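Local coordinates for glycosyl hydrolase, BNR repeat (Ralstonia eutropha, PDB 3B7F), which is of unproven activity but is probably a hydrolase, folded as a seven-bladed beta-propeller whose repeats resemble those of non-viral sialidases, at residues 162-167 / 228-233; 157-162 / 208-213; 192-195 / 201-204. All coordinates share one frame; numbering follows the deposited sequence.

Contact 1. Residues 162-167 / 228-233; sequences RRAWTG and VEFGHD. With EDO (1,2-ethanediol), chain R; EDO (1,2-ethanediol), chain F.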
ATOM      1  N   ARG A 162     -21.511   7.649   3.718  1.00 38.39           N
ATOM      2  CA  ARG A 162     -20.232   8.067   3.106  1.00 37.70           C
ATOM      3  C   ARG A 162     -19.639   9.404   3.552  1.00 37.70           C
ATOM      4  O   ARG A 162     -18.443   9.465   3.889  1.00 36.78           O
ATOM      5  CB  ARG A 162     -20.348   8.148   1.593  1.00 39.43           C
ATOM      6  CG  ARG A 162     -19.022   8.536   0.946  1.00 39.48           C
ATOM      7  CD  ARG A 162     -19.138   8.912  -0.421  1.00 44.73           C
ATOM      8  NE  ARG A 162     -20.034  10.046  -0.682  1.00 49.90           N
ATOM      9  CZ  ARG A 162     -19.756  11.337  -0.468  1.00 54.11           C
ATOM     10  NH1 ARG A 162     -18.611  11.734   0.100  1.00 62.53           N
ATOM     11  NH2 ARG A 162     -20.666  12.257  -0.794  1.00 54.10           N
ATOM     12  N   ARG A 163     -20.440  10.463   3.489  1.00 35.63           N
ATOM     13  CA  ARG A 163     -19.971  11.795   3.861  1.00 36.56           C
ATOM     14  C   ARG A 163     -19.537  11.827   5.342  1.00 36.88           C
ATOM     15  O   ARG A 163     -18.551  12.486   5.682  1.00 36.70           O
ATOM     16  CB  ARG A 163     -21.033  12.861   3.547  1.00 37.48           C
ATOM     17  CG  ARG A 163     -20.500  14.298   3.613  1.00 41.60           C
ATOM     18  N   ALA A 164     -20.264  11.097   6.199  1.00 36.71           N
ATOM     19  CA  ALA A 164     -19.942  10.957   7.624  1.00 35.46           C
ATOM     20  C   ALA A 164     -18.640  10.156   7.831  1.00 35.17           C
ATOM     21  O   ALA A 164     -17.802  10.518   8.669  1.00 32.06           O
ATOM     22  CB  ALA A 164     -21.103  10.292   8.370  1.00 31.85           C
ATOM     23  N   TRP A 165     -18.494   9.065   7.076  1.00 36.34           N
ATOM     24  CA  TRP A 165     -17.285   8.245   7.113  1.00 37.64           C
ATOM     25  C   TRP A 165     -16.042   8.971   6.595  1.00 40.75           C
ATOM     26  O   TRP A 165     -15.004   8.894   7.231  1.00 40.06           O
ATOM     27  CB  TRP A 165     -17.445   6.962   6.307  1.00 35.10           C
ATOM     28  CG  TRP A 165     -18.430   5.992   6.828  1.00 35.23           C
ATOM     29  CD1 TRP A 165     -18.842   5.839   8.115  1.00 31.63           C
ATOM     30  CD2 TRP A 165     -19.021   4.920   6.092  1.00 30.77           C
ATOM     31  NE1 TRP A 165     -19.699   4.785   8.219  1.00 28.99           N
ATOM     32  CE2 TRP A 165     -19.817   4.188   6.991  1.00 34.02           C
ATOM     33  CE3 TRP A 165     -18.959   4.514   4.759  1.00 34.84           C
ATOM     34  CZ2 TRP A 165     -20.573   3.086   6.593  1.00 31.54           C
ATOM     35  CZ3 TRP A 165     -19.688   3.412   4.368  1.00 31.71           C
ATOM     36  CH2 TRP A 165     -20.485   2.711   5.279  1.00 33.89           C
ATOM     37  N   THR A 166     -16.162   9.680   5.470  1.00 45.05           N
ATOM     38  CA  THR A 166     -15.040  10.397   4.862  1.00 50.29           C
ATOM     39  C   THR A 166     -14.770  11.760   5.503  1.00 54.07           C
ATOM     40  O   THR A 166     -13.650  12.032   5.916  1.00 55.68           O
ATOM     41  CB  THR A 166     -15.254  10.657   3.344  1.00 48.98           C
ATOM     42  OG1 THR A 166     -16.348  11.553   3.163  1.00 44.49           O
ATOM     43  CG2 THR A 166     -15.510   9.366   2.558  1.00 41.38           C
ATOM     44  N   GLY A 167     -15.798  12.610   5.547  1.00 59.93           N
ATOM     45  CA  GLY A 167     -15.717  13.999   6.049  1.00 63.06           C
ATOM     46  C   GLY A 167     -15.548  14.996   4.890  1.00 67.57           C
ATOM     47  O   GLY A 167     -16.418  15.081   4.003  1.00 68.78           O
ATOM     48  N   VAL A 228     -14.729   5.775  18.992  1.00 35.93           N
ATOM     49  CA  VAL A 228     -15.830   5.868  18.056  1.00 35.19           C
ATOM     50  C   VAL A 228     -15.676   4.725  17.049  1.00 34.56           C
ATOM     51  O   VAL A 228     -14.676   4.013  17.040  1.00 35.58           O
ATOM     52  CB  VAL A 228     -15.930   7.263  17.376  1.00 35.30           C
ATOM     53  CG1 VAL A 228     -16.461   8.270  18.372  1.00 35.22           C
ATOM     54  CG2 VAL A 228     -14.579   7.703  16.759  1.00 31.38           C
ATOM     55  N   GLU A 229     -16.706   4.544  16.239  1.00 33.33           N
ATOM     56  CA  GLU A 229     -16.807   3.443  15.272  1.00 34.22           C
ATOM     57  C   GLU A 229     -15.953   3.622  14.030  1.00 30.46           C
ATOM     58  O   GLU A 229     -15.533   2.634  13.398  1.00 26.82           O
ATOM     59  CB  GLU A 229     -18.275   3.323  14.819  1.00 35.14           C
ATOM     60  CG  GLU A 229     -19.250   2.959  15.928  1.00 46.54           C
ATOM     61  CD  GLU A 229     -19.324   1.472  16.151  1.00 58.97           C
ATOM     62  OE1 GLU A 229     -19.976   0.805  15.303  1.00 61.32           O
ATOM     63  OE2 GLU A 229     -18.754   0.989  17.164  1.00 60.73           O
ATOM     64  N   PHE A 230     -15.784   4.893  13.655  1.00 29.54           N
ATOM     65  CA  PHE A 230     -15.051   5.304  12.472  1.00 28.75           C
ATOM     66  C   PHE A 230     -14.488   6.717  12.690  1.00 28.41           C
ATOM     67  O   PHE A 230     -14.837   7.399  13.665  1.00 30.51           O
ATOM     68  CB  PHE A 230     -15.951   5.212  11.221  1.00 26.46           C
ATOM     69  CG  PHE A 230     -17.194   6.070  11.287  1.00 29.64           C
ATOM     70  CD1 PHE A 230     -17.143   7.435  10.968  1.00 29.61           C
ATOM     71  CD2 PHE A 230     -18.430   5.505  11.641  1.00 31.15           C
ATOM     72  CE1 PHE A 230     -18.292   8.225  11.016  1.00 32.75           C
ATOM     73  CE2 PHE A 230     -19.580   6.281  11.699  1.00 31.18           C
ATOM     74  CZ  PHE A 230     -19.510   7.651  11.392  1.00 32.69           C
ATOM     75  N   GLY A 231     -13.670   7.150  11.738  1.00 25.33           N
ATOM     76  CA  GLY A 231     -12.940   8.413  11.762  1.00 24.81           C
ATOM     77  C   GLY A 231     -11.432   8.199  11.849  1.00 24.29           C
ATOM     78  O   GLY A 231     -10.649   9.152  11.721  1.00 24.47           O
ATOM     79  N   HIS A 232     -11.038   6.940  12.012  1.00 25.47           N
ATOM     80  CA  HIS A 232      -9.641   6.487  12.213  1.00 26.37           C
ATOM     81  C   HIS A 232      -8.738   6.743  11.011  1.00 27.96           C
ATOM     82  O   HIS A 232      -9.222   6.976   9.904  1.00 27.80           O
ATOM     83  CB  HIS A 232      -9.643   4.986  12.523  1.00 26.53           C
ATOM     84  CG  HIS A 232     -10.477   4.616  13.717  1.00 29.78           C
ATOM     85  ND1 HIS A 232     -11.855   4.582  13.679  1.00 29.20           N
ATOM     86  CD2 HIS A 232     -10.130   4.300  14.989  1.00 33.35           C
ATOM     87  CE1 HIS A 232     -12.321   4.262  14.868  1.00 27.95           C
ATOM     88  NE2 HIS A 232     -11.295   4.089  15.685  1.00 35.96           N
ATOM     89  N   ASP A 233      -7.422   6.692  11.232  1.00 27.45           N
ATOM     90  CA  ASP A 233      -6.444   6.946  10.164  1.00 26.71           C
ATOM     91  C   ASP A 233      -5.471   5.768   9.940  1.00 27.56           C
ATOM     92  O   ASP A 233      -4.288   5.838  10.308  1.00 26.59           O
ATOM     93  CB  ASP A 233      -5.685   8.266  10.428  1.00 28.43           C
ATOM     94  CG  ASP A 233      -4.789   8.690   9.261  1.00 25.63           C
ATOM     95  OD1 ASP A 233      -5.002   8.229   8.119  1.00 28.14           O
ATOM     96  OD2 ASP A 233      -3.849   9.497   9.489  1.00 34.77           O
TER
HETATM   97  C1  EDO R 410     -11.707   1.914  18.741  1.00 55.63           C
HETATM   98  O1  EDO R 410     -11.823   3.298  18.336  1.00 51.28           O
HETATM   99  C2  EDO R 410     -13.032   1.303  19.162  1.00 63.92           C
HETATM  100  O2  EDO R 410     -12.776   0.195  20.034  1.00 68.67           O
HETATM  101  C1  EDO F 398     -16.151  -0.761  14.844  1.00 45.08           C
HETATM  102  O1  EDO F 398     -16.061   0.135  13.727  1.00 37.33           O
HETATM  103  C2  EDO F 398     -16.620  -2.157  14.452  1.00 44.80           C
HETATM  104  O2  EDO F 398     -15.575  -3.140  14.433  1.00 43.64           O
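W165, near the end of helix 162-166, meets F230 in the loop 228-233 that leads into the next blade of the seven-bladed beta-propeller. The aromatic contact is T-shaped: the edge of the indole's five-membered ring points into the face of the phenyl ring. The planes stand 78° apart, and W165 CD1 sits over the centre of the F230 ring, 3.6 Å from F230 CD2. F230 can offer this face because its CG lies between the backbone N and the carbonyl carbon (chi1 60°), turning the ring toward the helix. Tryptophan suits its place, since it also meets the rings of H159 and F202 and packs on M196.

Apolar packing is lighter. The small methyl of A164 lets the phenyl ring approach the helix, with A164 CB 4.3 Å from F230 CZ.

One polar atom also comes close: A164 O lies 3.3 Å from F230 CE1, oblique to the ring. No hydrogen bond crosses between the segments. Within the helix, R162 O accepts from both T166 N and T166 OG1, the latter at 3.0 Å. In the loop, G231 and H232 both face G199 in a G1 beta bulge, where the positive phi of G231 (114°) suits glycine. From the same bulge, H232 NE2 donates almost straight, at 2.8 Å, to O1 of an ethanediol (chain R) at the imidazole edge.

Contact 2. Residues 157-162 / 208-213; sequences NDHPMR and GTDWKP. With EDO (1,2-ethanediol), chain G.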
ATOM      1  N   ASN A 157     -19.542   4.749  -2.938  1.00 32.68           N
ATOM      2  CA  ASN A 157     -19.593   6.176  -3.332  1.00 33.31           C
ATOM      3  C   ASN A 157     -20.887   6.920  -3.038  1.00 35.62           C
ATOM      4  O   ASN A 157     -20.844   8.132  -2.819  1.00 35.90           O
ATOM      5  CB  ASN A 157     -19.259   6.359  -4.830  1.00 35.60           C
ATOM      6  CG  ASN A 157     -17.771   6.179  -5.144  1.00 33.96           C
ATOM      7  OD1 ASN A 157     -17.008   5.653  -4.337  1.00 34.39           O
ATOM      8  ND2 ASN A 157     -17.360   6.612  -6.340  1.00 29.96           N
ATOM      9  N   ASP A 158     -22.010   6.199  -3.071  1.00 36.17           N
ATOM     10  CA  ASP A 158     -23.336   6.730  -2.769  1.00 37.24           C
ATOM     11  C   ASP A 158     -23.933   6.060  -1.529  1.00 36.76           C
ATOM     12  O   ASP A 158     -25.134   6.017  -1.390  1.00 40.08           O
ATOM     13  CB  ASP A 158     -24.280   6.541  -3.975  1.00 37.80           C
ATOM     14  CG  ASP A 158     -23.868   7.358  -5.199  1.00 37.12           C
ATOM     15  OD1 ASP A 158     -23.361   8.490  -5.067  1.00 38.56           O
ATOM     16  OD2 ASP A 158     -24.104   6.865  -6.313  1.00 41.85           O
ATOM     17  N   HIS A 159     -23.106   5.534  -0.632  1.00 38.05           N
ATOM     18  CA  HIS A 159     -23.605   4.973   0.629  1.00 38.12           C
ATOM     19  C   HIS A 159     -24.131   6.151   1.451  1.00 37.85           C
ATOM     20  O   HIS A 159     -23.497   7.221   1.425  1.00 39.50           O
ATOM     21  CB  HIS A 159     -22.480   4.278   1.410  1.00 36.90           C
ATOM     22  CG  HIS A 159     -22.963   3.386   2.510  1.00 29.29           C
ATOM     23  ND1 HIS A 159     -23.450   3.869   3.707  1.00 29.86           N
ATOM     24  CD2 HIS A 159     -23.022   2.037   2.598  1.00 26.76           C
ATOM     25  CE1 HIS A 159     -23.802   2.861   4.483  1.00 26.54           C
ATOM     26  NE2 HIS A 159     -23.547   1.734   3.835  1.00 36.07           N
ATOM     27  N   PRO A 160     -25.302   6.003   2.129  1.00 38.54           N
ATOM     28  CA  PRO A 160     -25.808   7.134   2.959  1.00 38.57           C
ATOM     29  C   PRO A 160     -24.832   7.640   4.048  1.00 38.20           C
ATOM     30  O   PRO A 160     -24.817   8.820   4.351  1.00 37.90           O
ATOM     31  CB  PRO A 160     -27.102   6.587   3.594  1.00 37.00           C
ATOM     32  CG  PRO A 160     -27.124   5.129   3.313  1.00 40.06           C
ATOM     33  CD  PRO A 160     -26.243   4.865   2.128  1.00 39.10           C
HETATM   34  N   MSE A 161     -24.038   6.738   4.611  1.00 38.37           N
HETATM   35  CA  MSE A 161     -23.008   7.071   5.595  1.00 38.10           C
HETATM   36  C   MSE A 161     -21.699   7.641   5.037  1.00 37.78           C
HETATM   37  O   MSE A 161     -20.870   8.094   5.827  1.00 39.98           O
HETATM   38  CB  MSE A 161     -22.691   5.827   6.444  1.00 36.71           C
HETATM   39  CG  MSE A 161     -23.828   5.362   7.363  1.00 34.45           C
HETATM   40 SE   MSE A 161     -24.274   6.754   8.659  0.75 25.82          SE
HETATM   41  CE  MSE A 161     -22.587   6.816   9.604  1.00 31.33           C
ATOM     42  N   ARG A 162     -21.511   7.649   3.718  1.00 38.39           N
ATOM     43  CA  ARG A 162     -20.232   8.067   3.106  1.00 37.70           C
ATOM     44  C   ARG A 162     -19.639   9.404   3.552  1.00 37.70           C
ATOM     45  O   ARG A 162     -18.443   9.465   3.889  1.00 36.78           O
ATOM     46  CB  ARG A 162     -20.348   8.148   1.593  1.00 39.43           C
ATOM     47  CG  ARG A 162     -19.022   8.536   0.946  1.00 39.48           C
ATOM     48  CD  ARG A 162     -19.138   8.912  -0.421  1.00 44.73           C
ATOM     49  NE  ARG A 162     -20.034  10.046  -0.682  1.00 49.90           N
ATOM     50  CZ  ARG A 162     -19.756  11.337  -0.468  1.00 54.11           C
ATOM     51  NH1 ARG A 162     -18.611  11.734   0.100  1.00 62.53           N
ATOM     52  NH2 ARG A 162     -20.666  12.257  -0.794  1.00 54.10           N
ATOM     53  N   GLY A 208     -19.122  -4.998  -2.337  1.00 33.32           N
ATOM     54  CA  GLY A 208     -19.269  -3.554  -2.284  1.00 35.14           C
ATOM     55  C   GLY A 208     -20.630  -2.909  -2.394  1.00 36.20           C
ATOM     56  O   GLY A 208     -20.691  -1.681  -2.376  1.00 35.10           O
ATOM     57  N   THR A 209     -21.718  -3.681  -2.496  1.00 37.89           N
ATOM     58  CA  THR A 209     -23.054  -3.068  -2.523  1.00 37.94           C
ATOM     59  C   THR A 209     -23.365  -2.460  -1.130  1.00 35.80           C
ATOM     60  O   THR A 209     -24.045  -1.439  -1.061  1.00 35.79           O
ATOM     61  CB  THR A 209     -24.172  -4.003  -3.110  1.00 40.43           C
ATOM     62  OG1 THR A 209     -24.046  -5.311  -2.570  1.00 48.74           O
ATOM     63  CG2 THR A 209     -24.054  -4.107  -4.627  1.00 40.38           C
ATOM     64  N   ASP A 210     -22.863  -3.071  -0.049  1.00 35.08           N
ATOM     65  CA  ASP A 210     -22.931  -2.478   1.305  1.00 35.09           C
ATOM     66  C   ASP A 210     -21.556  -2.569   2.037  1.00 34.42           C
ATOM     67  O   ASP A 210     -20.779  -3.509   1.825  1.00 32.31           O
ATOM     68  CB  ASP A 210     -24.023  -3.112   2.181  1.00 33.89           C
ATOM     69  CG  ASP A 210     -24.347  -2.265   3.454  1.00 38.70           C
ATOM     70  OD1 ASP A 210     -24.111  -1.028   3.438  1.00 36.34           O
ATOM     71  OD2 ASP A 210     -24.850  -2.832   4.466  1.00 38.85           O
ATOM     72  N   TRP A 211     -21.302  -1.571   2.885  1.00 33.74           N
ATOM     73  CA  TRP A 211     -20.105  -1.444   3.715  1.00 32.66           C
ATOM     74  C   TRP A 211     -20.448  -1.144   5.174  1.00 33.63           C
ATOM     75  O   TRP A 211     -21.480  -0.491   5.470  1.00 32.52           O
ATOM     76  CB  TRP A 211     -19.227  -0.303   3.199  1.00 31.28           C
ATOM     77  CG  TRP A 211     -18.759  -0.540   1.830  1.00 31.16           C
ATOM     78  CD1 TRP A 211     -19.398  -0.215   0.686  1.00 28.47           C
ATOM     79  CD2 TRP A 211     -17.561  -1.206   1.454  1.00 28.91           C
ATOM     80  NE1 TRP A 211     -18.675  -0.625  -0.384  1.00 29.15           N
ATOM     81  CE2 TRP A 211     -17.537  -1.242   0.054  1.00 29.78           C
ATOM     82  CE3 TRP A 211     -16.498  -1.772   2.168  1.00 26.13           C
ATOM     83  CZ2 TRP A 211     -16.489  -1.816  -0.661  1.00 24.15           C
ATOM     84  CZ3 TRP A 211     -15.468  -2.342   1.463  1.00 28.38           C
ATOM     85  CH2 TRP A 211     -15.468  -2.358   0.057  1.00 30.40           C
ATOM     86  N   LYS A 212     -19.566  -1.617   6.071  1.00 33.60           N
ATOM     87  CA  LYS A 212     -19.658  -1.392   7.520  1.00 33.18           C
ATOM     88  C   LYS A 212     -18.257  -1.072   8.091  1.00 31.25           C
ATOM     89  O   LYS A 212     -17.265  -1.617   7.606  1.00 30.48           O
ATOM     90  CB  LYS A 212     -20.243  -2.631   8.222  1.00 33.21           C
ATOM     91  CG  LYS A 212     -21.742  -2.895   7.978  1.00 37.04           C
ATOM     92  N   PRO A 213     -18.162  -0.174   9.096  1.00 31.25           N
ATOM     93  CA  PRO A 213     -16.824   0.082   9.681  1.00 31.56           C
ATOM     94  C   PRO A 213     -16.270  -1.115  10.442  1.00 31.35           C
ATOM     95  O   PRO A 213     -17.040  -1.899  10.964  1.00 33.00           O
ATOM     96  CB  PRO A 213     -17.068   1.259  10.620  1.00 28.83           C
ATOM     97  CG  PRO A 213     -18.521   1.168  10.966  1.00 33.90           C
ATOM     98  CD  PRO A 213     -19.202   0.655   9.739  1.00 31.75           C
TER
HETATM   99  C1  EDO G 399     -21.506  -5.434   4.458  1.00 54.70           C
HETATM  100  O1  EDO G 399     -21.473  -6.095   3.163  1.00 43.95           O
HETATM  101  C2  EDO G 399     -20.509  -6.006   5.492  1.00 53.84           C
HETATM  102  O2  EDO G 399     -20.818  -7.367   5.861  1.00 56.54           O
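D210 and W211 are the residues of 208-213 that meet H159, and they follow the turn through G208. This glycine has a positive phi, which its residue type accepts readily; its carbonyl O takes a weak hydrogen bond from W211 NE1, the two atoms 3.0 Å apart. T209 points away from H159, and its hydroxyl is bonded instead to D206 O.

D210 makes the polar bond of the contact. Its CG is swung opposite the backbone N (chi1 -165°), which carries the carboxylate out to the imidazole. H159 NE2 donates to D210 OD1 over 2.8 Å, bent at 137°, and the oxygen is met nearly along its C-O direction. Ring and carboxylate planes differ by only 9°, so the two flat groups are nearly coplanar. On the other edge of the ring, H159 ND1 accepts from the backbone N of selenomethionine M161 at 3.1 Å, a capping bond before helix 162-166. Engaged at both nitrogens, the histidine is fixed in rotation, and NE2 is left as the donor.

The run from S204 to W211 matches the Asp box of BNR repeats, the turn between the third and fourth strands of a propeller blade. W211, its closing tryptophan, has a weak bond from its N to D210 OD1, and its CB approaches H159 CD2 at 4.5 Å. Its indole is buried against L140, L192 and I194, where a large apolar ring fits. K212 and P213 lie in the outer strand, and P213 packs against F202.

Contact 3. Residues 192-195 / 201-204; sequences LYIG and VFES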
ATOM      1  N   LEU A 192     -14.524  -7.846   0.661  1.00 30.66           N
ATOM      2  CA  LEU A 192     -13.635  -6.733   0.425  1.00 28.77           C
ATOM      3  C   LEU A 192     -13.390  -5.939   1.675  1.00 28.86           C
ATOM      4  O   LEU A 192     -14.286  -5.823   2.508  1.00 28.92           O
ATOM      5  CB  LEU A 192     -14.274  -5.780  -0.594  1.00 28.42           C
ATOM      6  CG  LEU A 192     -14.728  -6.353  -1.940  1.00 31.81           C
ATOM      7  CD1 LEU A 192     -15.358  -5.255  -2.789  1.00 25.61           C
ATOM      8  CD2 LEU A 192     -13.541  -7.044  -2.662  1.00 28.67           C
ATOM      9  N   TYR A 193     -12.171  -5.392   1.779  1.00 28.92           N
ATOM     10  CA  TYR A 193     -11.763  -4.472   2.823  1.00 28.18           C
ATOM     11  C   TYR A 193     -11.200  -3.231   2.126  1.00 27.49           C
ATOM     12  O   TYR A 193     -10.648  -3.331   1.029  1.00 26.32           O
ATOM     13  CB  TYR A 193     -10.679  -5.023   3.767  1.00 28.47           C
ATOM     14  CG  TYR A 193     -11.029  -6.227   4.629  1.00 28.85           C
ATOM     15  CD1 TYR A 193     -11.810  -6.105   5.788  1.00 25.99           C
ATOM     16  CD2 TYR A 193     -10.496  -7.479   4.331  1.00 27.71           C
ATOM     17  CE1 TYR A 193     -12.081  -7.223   6.590  1.00 27.65           C
ATOM     18  CE2 TYR A 193     -10.756  -8.575   5.111  1.00 30.52           C
ATOM     19  CZ  TYR A 193     -11.551  -8.456   6.219  1.00 31.36           C
ATOM     20  OH  TYR A 193     -11.739  -9.591   6.933  1.00 29.58           O
ATOM     21  N   ILE A 194     -11.373  -2.065   2.745  1.00 25.82           N
ATOM     22  CA  ILE A 194     -10.802  -0.807   2.238  1.00 26.33           C
ATOM     23  C   ILE A 194     -10.291  -0.005   3.428  1.00 26.77           C
ATOM     24  O   ILE A 194     -10.705  -0.236   4.553  1.00 27.34           O
ATOM     25  CB  ILE A 194     -11.792   0.030   1.375  1.00 27.34           C
ATOM     26  CG1 ILE A 194     -13.035   0.472   2.187  1.00 29.48           C
ATOM     27  CG2 ILE A 194     -12.185  -0.737   0.073  1.00 27.72           C
ATOM     28  CD1 ILE A 194     -14.070   1.302   1.366  1.00 24.62           C
ATOM     29  N   GLY A 195      -9.385   0.925   3.170  1.00 27.51           N
ATOM     30  CA  GLY A 195      -8.823   1.793   4.208  1.00 26.92           C
ATOM     31  C   GLY A 195      -9.001   3.221   3.740  1.00 27.00           C
ATOM     32  O   GLY A 195      -8.910   3.516   2.555  1.00 24.33           O
ATOM     33  N   VAL A 201     -10.965   1.447   8.542  1.00 21.92           N
ATOM     34  CA  VAL A 201     -11.078   0.228   7.772  1.00 25.64           C
ATOM     35  C   VAL A 201     -12.567  -0.071   7.667  1.00 28.09           C
ATOM     36  O   VAL A 201     -13.330   0.129   8.630  1.00 27.48           O
ATOM     37  CB  VAL A 201     -10.359  -0.982   8.391  1.00 28.13           C
ATOM     38  CG1 VAL A 201     -10.570  -2.262   7.514  1.00 22.68           C
ATOM     39  CG2 VAL A 201      -8.902  -0.681   8.590  1.00 22.28           C
ATOM     40  N   PHE A 202     -12.976  -0.514   6.477  1.00 29.87           N
ATOM     41  CA  PHE A 202     -14.342  -0.845   6.195  1.00 29.45           C
ATOM     42  C   PHE A 202     -14.351  -2.161   5.480  1.00 32.09           C
ATOM     43  O   PHE A 202     -13.399  -2.485   4.765  1.00 31.37           O
ATOM     44  CB  PHE A 202     -14.997   0.236   5.345  1.00 30.81           C
ATOM     45  CG  PHE A 202     -15.153   1.538   6.052  1.00 31.58           C
ATOM     46  CD1 PHE A 202     -14.118   2.456   6.076  1.00 33.43           C
ATOM     47  CD2 PHE A 202     -16.343   1.858   6.702  1.00 30.10           C
ATOM     48  CE1 PHE A 202     -14.249   3.666   6.737  1.00 31.97           C
ATOM     49  CE2 PHE A 202     -16.474   3.087   7.372  1.00 30.99           C
ATOM     50  CZ  PHE A 202     -15.422   3.990   7.376  1.00 28.73           C
ATOM     51  N   GLU A 203     -15.452  -2.894   5.667  1.00 32.95           N
ATOM     52  CA  GLU A 203     -15.653  -4.224   5.127  1.00 31.99           C
ATOM     53  C   GLU A 203     -16.970  -4.358   4.371  1.00 33.88           C
ATOM     54  O   GLU A 203     -18.007  -3.817   4.800  1.00 34.63           O
ATOM     55  CB  GLU A 203     -15.703  -5.221   6.287  1.00 31.29           C
ATOM     56  CG  GLU A 203     -15.853  -6.683   5.870  1.00 28.88           C
ATOM     57  CD  GLU A 203     -15.888  -7.617   7.031  1.00 32.64           C
ATOM     58  OE1 GLU A 203     -16.550  -7.285   8.039  1.00 26.58           O
ATOM     59  OE2 GLU A 203     -15.270  -8.696   6.915  1.00 28.92           O
ATOM     60  N   SER A 204     -16.921  -5.136   3.287  1.00 34.78           N
ATOM     61  CA  SER A 204     -18.086  -5.532   2.515  1.00 33.39           C
ATOM     62  C   SER A 204     -18.030  -7.051   2.417  1.00 34.05           C
ATOM     63  O   SER A 204     -16.941  -7.616   2.345  1.00 33.91           O
ATOM     64  CB  SER A 204     -18.074  -4.938   1.108  1.00 33.92           C
ATOM     65  OG  SER A 204     -19.253  -5.271   0.406  1.00 27.96           O
TER
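S204 pairs with L192 across this hairpin, and its OG is hydrogen-bonded to D210 O and G208 N. Between the strands, S204 N gives the shortest bond, to L192 O at 2.8 Å, nearly straight at 171°. L192 N returns a bond to S204 O, and two residues along I194 and F202 do the same, I194 N to F202 O over 2.9 Å and F202 N to I194 O over 3.0 Å. Y193 with E203 and G195 with V201 are the non-hydrogen-bonded pairs of this antiparallel sheet.

On the face of I194 and F202 the touch is aliphatic, I194 CG1 lying 3.7 Å from F202 CB, as suits a buried layer. On the other face Y193 and E203 run side by side, with ring and carboxylate planes 17° apart. E203 OE2 comes within 3.5 Å of Y193 CE1. The extended E203 chain, its CG opposite the backbone N (chi1 -178°), carries the charge to R260 in a salt bridge and to H191 NE2 in a hydrogen bond.

Strands 192-197 and 200-204 are the middle pair of their four-stranded blade, between 178-184 and 212-213; Y193 and V201 pack on strands 234-239 and 246-251 of the next blade.

The three contacts cluster on one side of the propeller, their centres 10 to 12 Å apart. Contact 3 is the middle strand pair of the blade built from 178-184, 192-197, 200-204 and 212-213. The connection that precedes this blade, helix 162-166 and the loop before it, meets the turn leading into strand 212-213 in contact 2 and the loop after that strand in contact 1. These two share R162, and their segments alternate along the chain, whereas contact 3 is nested within the loops closed by both. Strand 212-213 joins contacts 2 and 3 directly, K212 O bonding to E203 N. The preceding connection thus lies along the blade's outer edge and touches the connection that leaves it.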